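Local coordinates for BluB-like flavoprotein (Clostridium difficile 630, PDB 3EO8), which binds flavin mononucleotide as a member of the nitroreductase family and probably works as an oxidoreductase, at the interface of chains A and B. Coordinates in Å, arbitrary orientation; residue numbers count along the deposited sequence, not the author numbering. Chains: chain A/B, BluB-like flavoprotein.

Contacts 1 and 2 belong to one two-fold symmetric interface, their C-alpha centres about 14 Å apart. Helix 24-35 of chain A serves both: A:Ile27, A:Leu28 and A:Ile31 pack in contact 1, and A:Lys32 and A:Ala33, one step further along, pack in contact 2. Chain B brings its two termini to this helix, the C-terminal strand 215-218 in contact 1 and the N-terminal helix 4-10 in contact 2. Each subunit thus clasps its partner with both ends of its chain, and each contact recurs with the chains exchanged, as expected of the intertwined dimers typical of nitroreductases.

Contact 1: the interface of chains A and B. Residues chain A 27-28, 31, 47-48; chain B 211, 214-217.
Strand 47-51 and helix 24-35 of chain A receive the C-terminal segment of chain B, the 3-10 turn 211-214 running into strand 215-218. A:Phe48 makes a parallel beta bridge with B:Cys215: its N donates to B:Ile214 O at 2.8 Å, and its O accepts from B:Thr216 N at 2.9 Å. A:His47, with CG anti to the backbone N (chi1 -168°), lays one face of its imidazole over the backbone of the B:Ile214–B:Cys215 link, B:Ile214 C lying 3.7 Å from the ring centroid. The tip of the ring reaches the threonine hydroxyl, A:His47 NE2 standing 2.8 Å from B:Thr216 OG1 in a nearly straight hydrogen bond (164° at H) in which either group could be the donor; this bond, with the backbone packed against the ring face, should limit rotation of the imidazole. On the helix side, A:Ile31 works with both branches. Its CG2 meets B:Val211 CG2 at 3.7 Å, the two side chains crossing at about a right angle, while its CD1 reaches B:Cys215 CB at 3.8 Å. A:Leu28 CD1 touches the thiol sulphur B:Cys215 SG, and the far rim of the B:Phe217 ring, CZ, rests 3.9 Å from A:Ile27 CG2. The patch adds the tail of one subunit to the strand of the other and seals it over an apolar helix face, helping to hold the dimer together.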
loop_
_atom_site.group_PDB
_atom_site.type_symbol
_atom_site.label_atom_id
_atom_site.label_comp_id
_atom_site.label_asym_id
_atom_site.label_seq_id
_atom_site.Cartn_x
_atom_site.Cartn_y
_atom_site.Cartn_z
ATOM N N ILE A 27 -10.541 10.360 -15.893
ATOM C CA ILE A 27 -10.633 9.413 -14.776
ATOM C C ILE A 27 -10.218 8.024 -15.264
ATOM O O ILE A 27 -9.552 7.257 -14.558
ATOM C CB ILE A 27 -12.046 9.344 -14.183
ATOM C CG1 ILE A 27 -12.436 10.690 -13.545
ATOM C CG2 ILE A 27 -12.100 8.249 -13.106
ATOM C CD1 ILE A 27 -13.928 10.835 -13.271
ATOM N N LEU A 28 -10.612 7.697 -16.487
ATOM C CA LEU A 28 -10.188 6.438 -17.084
ATOM C C LEU A 28 -8.659 6.347 -17.197
ATOM O O LEU A 28 -8.077 5.282 -16.917
ATOM C CB LEU A 28 -10.869 6.213 -18.449
ATOM C CG LEU A 28 -10.791 4.790 -18.983
ATOM C CD1 LEU A 28 -11.522 3.859 -17.986
ATOM C CD2 LEU A 28 -11.352 4.669 -20.424
ATOM N N ILE A 31 -7.278 5.430 -13.838
ATOM C CA ILE A 31 -7.535 4.042 -13.469
ATOM C C ILE A 31 -6.601 3.135 -14.283
ATOM O O ILE A 31 -6.102 2.137 -13.782
ATOM C CB ILE A 31 -9.013 3.701 -13.762
ATOM C CG1 ILE A 31 -9.925 4.498 -12.812
ATOM C CG2 ILE A 31 -9.295 2.221 -13.597
ATOM C CD1 ILE A 31 -11.410 4.491 -13.267
ATOM N N HIS A 47 -10.729 -2.627 -7.683
ATOM C CA HIS A 47 -11.830 -2.258 -8.585
ATOM C C HIS A 47 -12.263 -0.847 -8.207
ATOM O O HIS A 47 -12.581 -0.581 -7.056
ATOM C CB HIS A 47 -13.036 -3.223 -8.482
ATOM C CG HIS A 47 -14.036 -3.025 -9.581
ATOM N ND1 HIS A 47 -13.927 -3.648 -10.803
ATOM C CD2 HIS A 47 -15.122 -2.226 -9.663
ATOM C CE1 HIS A 47 -14.923 -3.264 -11.582
ATOM N NE2 HIS A 47 -15.662 -2.401 -10.912
ATOM N N PHE A 48 -12.278 0.057 -9.176
ATOM C CA PHE A 48 -12.594 1.448 -8.912
ATOM C C PHE A 48 -14.027 1.763 -9.342
ATOM O O PHE A 48 -14.340 1.688 -10.537
ATOM C CB PHE A 48 -11.612 2.371 -9.675
ATOM C CG PHE A 48 -10.190 2.198 -9.240
ATOM C CD1 PHE A 48 -9.434 1.114 -9.689
ATOM C CD2 PHE A 48 -9.613 3.086 -8.348
ATOM C CE1 PHE A 48 -8.134 0.920 -9.234
ATOM C CE2 PHE A 48 -8.316 2.905 -7.898
ATOM C CZ PHE A 48 -7.573 1.823 -8.334
ATOM N N VAL B 211 -8.501 -2.197 -18.660
ATOM C CA VAL B 211 -8.903 -1.134 -17.750
ATOM C C VAL B 211 -10.414 -1.207 -17.481
ATOM O O VAL B 211 -10.867 -0.986 -16.360
ATOM C CB VAL B 211 -8.413 0.256 -18.239
ATOM C CG1 VAL B 211 -9.129 0.674 -19.505
ATOM C CG2 VAL B 211 -8.566 1.295 -17.130
ATOM N N ILE B 214 -11.516 -3.345 -14.407
ATOM C CA ILE B 214 -11.197 -2.937 -13.045
ATOM C C ILE B 214 -11.926 -1.664 -12.627
ATOM O O ILE B 214 -11.527 -1.021 -11.655
ATOM C CB ILE B 214 -9.656 -2.762 -12.846
ATOM C CG1 ILE B 214 -9.077 -1.631 -13.735
ATOM C CG2 ILE B 214 -8.945 -4.067 -13.129
ATOM C CD1 ILE B 214 -7.699 -1.165 -13.268
ATOM N N CYS B 215 -13.001 -1.313 -13.331
ATOM C CA CYS B 215 -13.778 -0.172 -12.925
ATOM C C CYS B 215 -15.228 -0.247 -13.334
ATOM O O CYS B 215 -15.593 -0.953 -14.276
ATOM C CB CYS B 215 -13.149 1.125 -13.417
ATOM S SG CYS B 215 -13.102 1.432 -15.218
ATOM N N THR B 216 -16.025 0.532 -12.618
ATOM C CA THR B 216 -17.435 0.704 -12.926
ATOM C C THR B 216 -17.781 2.188 -12.761
ATOM O O THR B 216 -17.586 2.748 -11.696
ATOM C CB THR B 216 -18.278 -0.148 -11.992
ATOM O OG1 THR B 216 -17.932 -1.520 -12.192
ATOM C CG2 THR B 216 -19.772 0.059 -12.265
ATOM N N PHE B 217 -18.279 2.818 -13.824
ATOM C CA PHE B 217 -18.757 4.189 -13.740
ATOM C C PHE B 217 -20.257 4.197 -13.441
ATOM O O PHE B 217 -21.066 3.797 -14.278
ATOM C CB PHE B 217 -18.463 4.949 -15.048
ATOM C CG PHE B 217 -17.019 5.380 -15.206
ATOM C CD1 PHE B 217 -16.026 4.449 -15.393
ATOM C CD2 PHE B 217 -16.666 6.722 -15.176
ATOM C CE1 PHE B 217 -14.717 4.840 -15.543
ATOM C CE2 PHE B 217 -15.329 7.112 -15.332
ATOM C CZ PHE B 217 -14.368 6.172 -15.498
#

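Contact 2: the interface of chains A and B. Residues chain A 32-33, 36, 148, 152, 155; chain B 4-5, 8-9.
B:Gln5 points its amide end at A:Ser152 and A:Glu155 of helix 137-155, and B:Ile8 and B:Phe9 press on the end of helix 24-35. The B:Gln5 chain bends at chi2 (-49°), folding the amide so that its NE2 serves two acceptors: A:Ser152 OG at 3.1 Å and the carboxylate oxygen A:Glu155 OE1, also at 3.1 Å. Both acceptors lie close to the amide plane, as suits the two N-H bonds, and the N-H meets A:Glu155 OE1 almost head-on, in line with the CD-OE1 bond. The carboxylate arrives on an extended arm, its plane turned 37° from that of the amide. A:Ser152 is itself positioned from behind, its hydroxyl donating to A:Asn148 O one turn earlier in the helix. Beside this polar trio, B:Leu4 sets CD2 against the backbone of A:Ser152. B:Ile8 and A:Asn148 lie antiparallel, B:Ile8 CG2 beside the amide nitrogen A:Asn148 ND2, and the other branch of B:Ile8, ending in CD1, leans on A:Ala33 CB at 3.9 Å. The B:Phe9 ring turns its CE1 to A:Ala36 CB at 3.8 Å and its CZ to A:Lys32 CG at 3.9 Å; the lysine's aliphatic chain passes the CZ rim at about a right angle to the phenylalanine side chain. A:Asn148 ND2 donates to A:Ala33 O, tying the two helices of chain A together, and also contacts a water that bridges the chains, water 1 lying 2.7 Å from the carbonyl B:Ile8 O.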
loop_
_atom_site.group_PDB
_atom_site.type_symbol
_atom_site.label_atom_id
_atom_site.label_comp_id
_atom_site.label_asym_id
_atom_site.label_seq_id
_atom_site.Cartn_x
_atom_site.Cartn_y
_atom_site.Cartn_z
ATOM N N LYS A 32 -6.338 3.507 -15.523
ATOM C CA LYS A 32 -5.392 2.725 -16.337
ATOM C C LYS A 32 -4.020 2.737 -15.676
ATOM O O LYS A 32 -3.356 1.727 -15.592
ATOM C CB LYS A 32 -5.310 3.277 -17.742
ATOM C CG LYS A 32 -4.494 2.383 -18.689
ATOM C CD LYS A 32 -4.398 2.991 -20.066
ATOM C CE LYS A 32 -3.478 2.175 -20.957
ATOM N NZ LYS A 32 -4.141 0.892 -21.280
ATOM N N ALA A 33 -3.613 3.895 -15.174
ATOM C CA ALA A 33 -2.335 4.007 -14.477
ATOM C C ALA A 33 -2.340 3.181 -13.193
ATOM O O ALA A 33 -1.366 2.499 -12.896
ATOM C CB ALA A 33 -2.038 5.451 -14.168
ATOM N N ALA A 36 -1.690 -0.487 -13.702
ATOM C CA ALA A 36 -0.314 -0.835 -14.031
ATOM C C ALA A 36 0.583 -1.021 -12.802
ATOM O O ALA A 36 1.747 -1.371 -12.955
ATOM C CB ALA A 36 0.278 0.227 -14.949
ATOM N N ASN A 148 -0.513 5.407 -7.899
ATOM C CA ASN A 148 -0.451 5.637 -9.337
ATOM C C ASN A 148 -1.634 6.496 -9.826
ATOM O O ASN A 148 -1.469 7.402 -10.645
ATOM C CB ASN A 148 -0.441 4.284 -10.083
ATOM C CG ASN A 148 0.947 3.652 -10.197
ATOM O OD1 ASN A 148 1.889 4.032 -9.510
ATOM N ND2 ASN A 148 1.054 2.646 -11.074
ATOM N N SER A 152 -1.403 10.437 -11.161
ATOM C CA SER A 152 -1.970 10.657 -12.486
ATOM C C SER A 152 -3.013 11.755 -12.467
ATOM O O SER A 152 -3.067 12.584 -13.375
ATOM C CB SER A 152 -2.560 9.349 -13.016
ATOM O OG SER A 152 -1.536 8.371 -13.096
ATOM N N GLU A 155 -1.072 15.002 -12.553
ATOM C CA GLU A 155 -0.587 15.284 -13.902
ATOM C C GLU A 155 -1.662 15.852 -14.807
ATOM O O GLU A 155 -1.372 16.682 -15.660
ATOM C CB GLU A 155 -0.010 14.040 -14.573
ATOM C CG GLU A 155 0.487 14.321 -15.966
ATOM C CD GLU A 155 1.200 13.161 -16.634
ATOM O OE1 GLU A 155 0.871 12.002 -16.336
ATOM O OE2 GLU A 155 2.088 13.433 -17.480
ATOM N N LEU B 4 5.463 11.226 -16.119
ATOM C CA LEU B 4 4.834 10.293 -15.199
ATOM C C LEU B 4 4.307 9.024 -15.872
ATOM O O LEU B 4 4.664 7.918 -15.464
ATOM C CB LEU B 4 3.694 10.975 -14.434
ATOM C CG LEU B 4 2.881 10.080 -13.493
ATOM C CD1 LEU B 4 3.690 9.568 -12.330
ATOM C CD2 LEU B 4 1.675 10.863 -12.975
ATOM N N GLN B 5 3.453 9.174 -16.884
ATOM C CA GLN B 5 2.862 7.994 -17.516
ATOM C C GLN B 5 3.936 7.093 -18.115
ATOM O O GLN B 5 3.848 5.890 -18.014
ATOM C CB GLN B 5 1.832 8.372 -18.573
ATOM C CG GLN B 5 0.615 9.099 -18.035
ATOM C CD GLN B 5 -0.022 8.409 -16.820
ATOM O OE1 GLN B 5 -0.473 7.269 -16.912
ATOM N NE2 GLN B 5 -0.055 9.100 -15.686
ATOM N N ILE B 8 5.317 5.057 -15.224
ATOM C CA ILE B 8 4.296 4.108 -14.800
ATOM C C ILE B 8 4.182 2.865 -15.706
ATOM O O ILE B 8 4.084 1.730 -15.223
ATOM C CB ILE B 8 2.920 4.795 -14.718
ATOM C CG1 ILE B 8 2.896 5.713 -13.491
ATOM C CG2 ILE B 8 1.759 3.735 -14.593
ATOM C CD1 ILE B 8 1.599 6.472 -13.267
ATOM N N PHE B 9 4.165 3.088 -17.010
ATOM C CA PHE B 9 3.976 1.999 -17.959
ATOM C C PHE B 9 5.263 1.322 -18.313
ATOM O O PHE B 9 5.235 0.182 -18.791
ATOM C CB PHE B 9 3.195 2.478 -19.175
ATOM C CG PHE B 9 1.793 2.819 -18.840
ATOM C CD1 PHE B 9 0.897 1.809 -18.512
ATOM C CD2 PHE B 9 1.370 4.138 -18.780
ATOM C CE1 PHE B 9 -0.419 2.106 -18.172
ATOM C CE2 PHE B 9 0.061 4.451 -18.417
ATOM C CZ PHE B 9 -0.831 3.414 -18.092
HETATM O O HOH W 1 3.259 1.115 -12.685
#